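Local coordinates for dihydropyrimidinase (Brevibacillus agri, PDB 3SFW), which probably catalyses the zinc-dependent, reversible hydrolytic ring opening of dihydropyrimidines, as an amidohydrolase with a TIM-barrel catalytic domain, at residues 314-326 / 407-419. Residues are numbered along the deposited sequence; the frame is centred on the assembly and turned at random.
With ZN (zinc ion), chain F.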
loop_
_atom_site.group_PDB
_atom_site.type_symbol
_atom_site.label_atom_id
_atom_site.label_comp_id
_atom_site.label_asym_id
_atom_site.label_seq_id
_atom_site.Cartn_x
_atom_site.Cartn_y
_atom_site.Cartn_z
ATOM N N SER A 314 23.730 18.199 -1.644
ATOM C CA SER A 314 24.976 17.446 -1.326
ATOM C C SER A 314 25.030 16.982 0.143
ATOM O O SER A 314 25.629 15.932 0.419
ATOM C CB SER A 314 26.236 18.301 -1.616
ATOM O OG SER A 314 26.193 19.485 -0.830
ATOM N N ASP A 315 24.448 17.760 1.079
ATOM C CA ASP A 315 24.769 17.598 2.540
ATOM C C ASP A 315 26.303 17.716 2.709
ATOM O O ASP A 315 26.953 16.966 3.473
ATOM C CB ASP A 315 24.206 16.285 3.174
ATOM C CG ASP A 315 24.223 16.298 4.701
ATOM O OD1 ASP A 315 24.273 17.416 5.296
ATOM O OD2 ASP A 315 24.211 15.173 5.295
ATOM N N HIS A 316 26.876 18.693 2.029
ATOM C CA HIS A 316 28.337 18.911 2.134
ATOM C C HIS A 316 28.665 19.264 3.591
ATOM O O HIS A 316 28.207 20.284 4.109
ATOM C CB HIS A 316 28.757 20.088 1.246
ATOM C CG HIS A 316 30.240 20.288 1.198
ATOM N ND1 HIS A 316 31.095 19.320 0.704
ATOM C CD2 HIS A 316 31.010 21.338 1.552
ATOM C CE1 HIS A 316 32.339 19.761 0.778
ATOM N NE2 HIS A 316 32.316 20.982 1.304
ATOM N N CYS A 317 29.491 18.438 4.238
ATOM C CA CYS A 317 29.715 18.614 5.673
ATOM C C CYS A 317 31.132 17.986 5.918
ATOM O O CYS A 317 31.252 16.951 6.571
ATOM C CB CYS A 317 28.592 17.887 6.441
ATOM S SG CYS A 317 28.559 18.281 8.245
ATOM N N PRO A 318 32.176 18.604 5.339
ATOM C CA PRO A 318 33.471 17.912 5.204
ATOM C C PRO A 318 34.324 17.949 6.487
ATOM O O PRO A 318 34.381 18.978 7.190
ATOM C CB PRO A 318 34.155 18.684 4.070
ATOM C CG PRO A 318 33.634 20.117 4.294
ATOM C CD PRO A 318 32.156 19.872 4.584
ATOM N N PHE A 319 34.994 16.832 6.762
ATOM C CA PHE A 319 36.025 16.786 7.809
ATOM C C PHE A 319 37.189 16.007 7.231
ATOM O O PHE A 319 36.990 14.941 6.619
ATOM C CB PHE A 319 35.483 16.033 9.021
ATOM C CG PHE A 319 34.279 16.681 9.654
ATOM C CD1 PHE A 319 34.437 17.767 10.523
ATOM C CD2 PHE A 319 32.984 16.219 9.371
ATOM C CE1 PHE A 319 33.316 18.411 11.083
ATOM C CE2 PHE A 319 31.836 16.836 9.968
ATOM C CZ PHE A 319 32.016 17.903 10.864
ATOM N N ASN A 320 38.400 16.507 7.433
ATOM C CA ASN A 320 39.573 15.757 7.027
ATOM C C ASN A 320 39.610 14.366 7.661
ATOM O O ASN A 320 39.246 14.165 8.820
ATOM C CB ASN A 320 40.844 16.521 7.417
ATOM C CG ASN A 320 41.010 17.767 6.632
ATOM O OD1 ASN A 320 41.283 17.718 5.440
ATOM N ND2 ASN A 320 40.785 18.922 7.280
ATOM N N PHE A 321 40.135 13.419 6.904
ATOM C CA PHE A 321 40.376 12.086 7.411
ATOM C C PHE A 321 41.433 12.155 8.515
ATOM O O PHE A 321 41.231 11.613 9.606
ATOM C CB PHE A 321 40.912 11.215 6.290
ATOM C CG PHE A 321 41.108 9.768 6.708
ATOM C CD1 PHE A 321 40.096 9.070 7.335
ATOM C CD2 PHE A 321 42.321 9.127 6.483
ATOM C CE1 PHE A 321 40.258 7.733 7.702
ATOM C CE2 PHE A 321 42.480 7.784 6.831
ATOM C CZ PHE A 321 41.453 7.097 7.440
ATOM N N SER A 322 42.526 12.849 8.234
ATOM C CA SER A 322 43.561 13.037 9.255
ATOM C C SER A 322 43.108 14.074 10.292
ATOM O O SER A 322 42.629 15.193 9.945
ATOM C CB SER A 322 44.888 13.458 8.616
ATOM O OG SER A 322 45.824 13.824 9.611
ATOM N N GLY A 323 43.228 13.713 11.559
ATOM C CA GLY A 323 42.915 14.651 12.617
ATOM C C GLY A 323 41.434 14.643 12.968
ATOM O O GLY A 323 41.059 14.305 14.107
ATOM N N GLN A 324 40.577 15.008 11.997
ATOM C CA GLN A 324 39.199 15.247 12.320
ATOM C C GLN A 324 38.423 13.942 12.359
ATOM O O GLN A 324 37.836 13.616 13.372
ATOM C CB GLN A 324 38.564 16.246 11.320
ATOM C CG GLN A 324 39.126 17.650 11.516
ATOM C CD GLN A 324 38.459 18.646 10.613
ATOM O OE1 GLN A 324 38.599 18.575 9.384
ATOM N NE2 GLN A 324 37.722 19.581 11.204
ATOM N N LYS A 325 38.431 13.167 11.269
ATOM C CA LYS A 325 37.709 11.910 11.344
ATOM C C LYS A 325 38.342 11.026 12.457
ATOM O O LYS A 325 37.639 10.258 13.108
ATOM C CB LYS A 325 37.730 11.124 10.012
ATOM C CG LYS A 325 36.850 11.737 8.855
ATOM C CD LYS A 325 35.339 11.587 9.131
ATOM C CE LYS A 325 34.477 12.208 7.976
ATOM N NZ LYS A 325 33.038 11.949 8.250
ATOM N N GLU A 326 39.649 11.196 12.663
ATOM C CA GLU A 326 40.396 10.435 13.696
ATOM C C GLU A 326 39.968 10.719 15.129
ATOM O O GLU A 326 40.240 9.921 16.028
ATOM C CB GLU A 326 41.903 10.671 13.544
ATOM C CG GLU A 326 42.481 10.194 12.206
ATOM C CD GLU A 326 44.013 10.263 12.214
ATOM O OE1 GLU A 326 44.570 11.398 12.167
ATOM O OE2 GLU A 326 44.632 9.191 12.426
ATOM N N GLU A 407 43.265 14.670 -5.811
ATOM C CA GLU A 407 44.384 15.343 -6.487
ATOM C C GLU A 407 43.950 16.535 -7.330
ATOM O O GLU A 407 44.758 17.425 -7.603
ATOM C CB GLU A 407 45.179 14.372 -7.368
ATOM C CG GLU A 407 45.703 13.161 -6.613
ATOM C CD GLU A 407 46.657 13.514 -5.468
ATOM O OE1 GLU A 407 46.723 12.715 -4.494
ATOM O OE2 GLU A 407 47.362 14.561 -5.549
ATOM N N THR A 408 42.682 16.560 -7.750
ATOM C CA THR A 408 42.236 17.592 -8.680
ATOM C C THR A 408 40.992 18.323 -8.178
ATOM O O THR A 408 40.544 19.262 -8.832
ATOM C CB THR A 408 41.913 17.007 -10.077
ATOM O OG1 THR A 408 41.057 15.875 -9.927
ATOM C CG2 THR A 408 43.215 16.587 -10.780
ATOM N N HIS A 409 40.479 17.945 -6.998
ATOM C CA HIS A 409 39.307 18.657 -6.440
ATOM C C HIS A 409 39.688 19.997 -5.771
ATOM O O HIS A 409 40.882 20.336 -5.644
ATOM C CB HIS A 409 38.368 17.739 -5.587
ATOM C CG HIS A 409 38.840 17.438 -4.182
ATOM N ND1 HIS A 409 38.330 16.376 -3.453
ATOM C CD2 HIS A 409 39.634 18.128 -3.322
ATOM C CE1 HIS A 409 38.809 16.409 -2.221
ATOM N NE2 HIS A 409 39.594 17.469 -2.110
ATOM N N HIS A 410 38.690 20.782 -5.403
ATOM C CA HIS A 410 38.945 22.113 -4.827
ATOM C C HIS A 410 38.386 22.273 -3.417
ATOM O O HIS A 410 38.542 23.350 -2.794
ATOM C CB HIS A 410 38.401 23.194 -5.769
ATOM C CG HIS A 410 38.947 23.095 -7.160
ATOM N ND1 HIS A 410 38.461 22.175 -8.074
ATOM C CD2 HIS A 410 39.960 23.756 -7.782
ATOM C CE1 HIS A 410 39.139 22.292 -9.209
ATOM N NE2 HIS A 410 40.079 23.210 -9.045
ATOM N N MET A 411 37.711 21.229 -2.907
ATOM C CA MET A 411 37.235 21.243 -1.515
ATOM C C MET A 411 38.432 21.208 -0.553
ATOM O O MET A 411 39.455 20.565 -0.866
ATOM C CB MET A 411 36.303 20.055 -1.251
ATOM C CG MET A 411 35.041 20.108 -2.133
ATOM S SD MET A 411 34.090 18.598 -1.998
ATOM C CE MET A 411 35.220 17.433 -2.867
ATOM N N ASN A 412 38.366 22.002 0.520
ATOM C CA ASN A 412 39.502 22.058 1.436
ATOM C C ASN A 412 39.447 20.852 2.387
ATOM O O ASN A 412 39.186 21.009 3.581
ATOM C CB ASN A 412 39.538 23.395 2.199
ATOM C CG ASN A 412 40.849 23.600 2.957
ATOM O OD1 ASN A 412 41.842 22.896 2.700
ATOM N ND2 ASN A 412 40.821 24.452 3.974
ATOM N N VAL A 413 39.735 19.650 1.851
ATOM C CA VAL A 413 39.627 18.403 2.619
ATOM C C VAL A 413 40.568 17.401 1.982
ATOM O O VAL A 413 40.818 17.464 0.789
ATOM C CB VAL A 413 38.182 17.809 2.561
ATOM C CG1 VAL A 413 37.940 16.808 3.705
ATOM C CG2 VAL A 413 37.162 18.922 2.636
ATOM N N ASP A 414 41.115 16.485 2.791
ATOM C CA ASP A 414 42.212 15.612 2.325
ATOM C C ASP A 414 41.782 14.314 1.678
ATOM O O ASP A 414 42.622 13.439 1.457
ATOM C CB ASP A 414 43.171 15.290 3.486
ATOM C CG ASP A 414 42.485 14.607 4.641
ATOM O OD1 ASP A 414 41.321 14.214 4.507
ATOM O OD2 ASP A 414 43.147 14.308 5.670
ATOM N N TYR A 415 40.501 14.168 1.355
ATOM C CA TYR A 415 40.099 12.977 0.620
ATOM C C TYR A 415 38.858 13.296 -0.156
ATOM O O TYR A 415 38.186 14.310 0.094
ATOM C CB TYR A 415 39.852 11.746 1.553
ATOM C CG TYR A 415 38.563 11.790 2.365
ATOM C CD1 TYR A 415 38.464 12.569 3.505
ATOM C CD2 TYR A 415 37.414 11.119 1.917
ATOM C CE1 TYR A 415 37.283 12.673 4.225
ATOM C CE2 TYR A 415 36.243 11.147 2.639
ATOM C CZ TYR A 415 36.181 11.929 3.807
ATOM O OH TYR A 415 35.013 12.010 4.511
ATOM N N ASN A 416 38.560 12.421 -1.107
ATOM C CA ASN A 416 37.288 12.520 -1.835
ATOM C C ASN A 416 36.624 11.159 -1.777
ATOM O O ASN A 416 37.266 10.134 -2.097
ATOM C CB ASN A 416 37.590 12.918 -3.265
ATOM C CG ASN A 416 36.334 13.267 -4.051
ATOM O OD1 ASN A 416 35.451 12.425 -4.213
ATOM N ND2 ASN A 416 36.249 14.515 -4.518
ATOM N N PRO A 417 35.364 11.102 -1.308
ATOM C CA PRO A 417 34.718 9.791 -1.149
ATOM C C PRO A 417 34.426 9.088 -2.469
ATOM O O PRO A 417 34.176 7.885 -2.476
ATOM C CB PRO A 417 33.410 10.117 -0.390
ATOM C CG PRO A 417 33.101 11.573 -0.843
ATOM C CD PRO A 417 34.462 12.240 -1.013
ATOM N N PHE A 418 34.487 9.833 -3.572
ATOM C CA PHE A 418 34.367 9.276 -4.888
ATOM C C PHE A 418 35.715 9.001 -5.576
ATOM O O PHE A 418 35.769 8.852 -6.789
ATOM C CB PHE A 418 33.490 10.200 -5.777
ATOM C CG PHE A 418 32.199 10.603 -5.114
ATOM C CD1 PHE A 418 31.198 9.653 -4.875
ATOM C CD2 PHE A 418 32.015 11.931 -4.623
ATOM C CE1 PHE A 418 29.975 10.016 -4.210
ATOM C CE2 PHE A 418 30.809 12.291 -3.964
ATOM C CZ PHE A 418 29.795 11.351 -3.760
ATOM N N GLU A 419 36.792 8.975 -4.798
ATOM C CA GLU A 419 38.129 8.719 -5.330
ATOM C C GLU A 419 38.140 7.578 -6.354
ATOM O O GLU A 419 37.741 6.456 -6.056
ATOM C CB GLU A 419 39.091 8.433 -4.181
ATOM C CG GLU A 419 40.578 8.390 -4.647
ATOM C CD GLU A 419 41.083 9.739 -5.076
ATOM O OE1 GLU A 419 40.758 10.747 -4.377
ATOM O OE2 GLU A 419 41.893 9.780 -6.053
HETATM ZN ZN ZN F . 22.753 18.153 6.593
HETATM O O HOH W 1 34.111 14.549 5.311
HETATM O O HOH W 2 41.301 21.533 5.627
#
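Asp414 carries its CG between its own backbone N and carbonyl carbon (chi1 59°), while Asn320 holds CG beside the backbone N (chi1 -68°); these rotations bring the carboxylate to the backbone N-H groups of Phe321 and Ser322 and the amide oxygen to Asp414 N, the two planes almost perpendicular. The contact joins the segment after strand 311-312 of the amidohydrolase TIM barrel, which carries a zinc ligand, to the loop 407-419 that links the antiparallel strands 393-403 and 422-432.

One carboxylate grips two successive backbone N-H groups. Phe321 N gives a hydrogen bond of 2.8 Å to Asp414 OD1, met on the syn side and somewhat out of plane. Ser322 N donates a hydrogen bond of 3.0 Å to Asp414 OD2, which accepts through its syn lone pair, nearly straight at 168°. In return, Asp414 N donates weakly to Asn320 OD1 (2.9 Å), so each segment supplies both donors and acceptors. Replacing Asp414 by an alanine would probably leave Phe321 N and Ser322 N without these acceptors and let the start of the 321-325 turn shift.

On the side nearer the metal, packing takes over from the carboxylate bonds. Pro318 CB makes an apolar contact with Val413 CG2 at 3.3 Å, tighter than usual for two carbons. Met411 SD approaches His316 CE1 obliquely at 3.5 Å, while NE2, next to CE1 in that imidazole, is hydrogen-bonded to Asp72. Tyr415 turns its ring edge to Phe319, with Phe319 O in the ring plane, 3.3 Å from Tyr415 CE1. Its hydroxyl is hydrogen-bonded to Lys284 O and also accepts from a water 2.8 Å from Tyr415 OH, which in turn accepts from Phe319 N.

The same segment that meets this loop bears a ligand of the zinc site that His58, His60 and carboxylated Lys150 complete: Asp315 OD1 binds the ion at 2.1 Å.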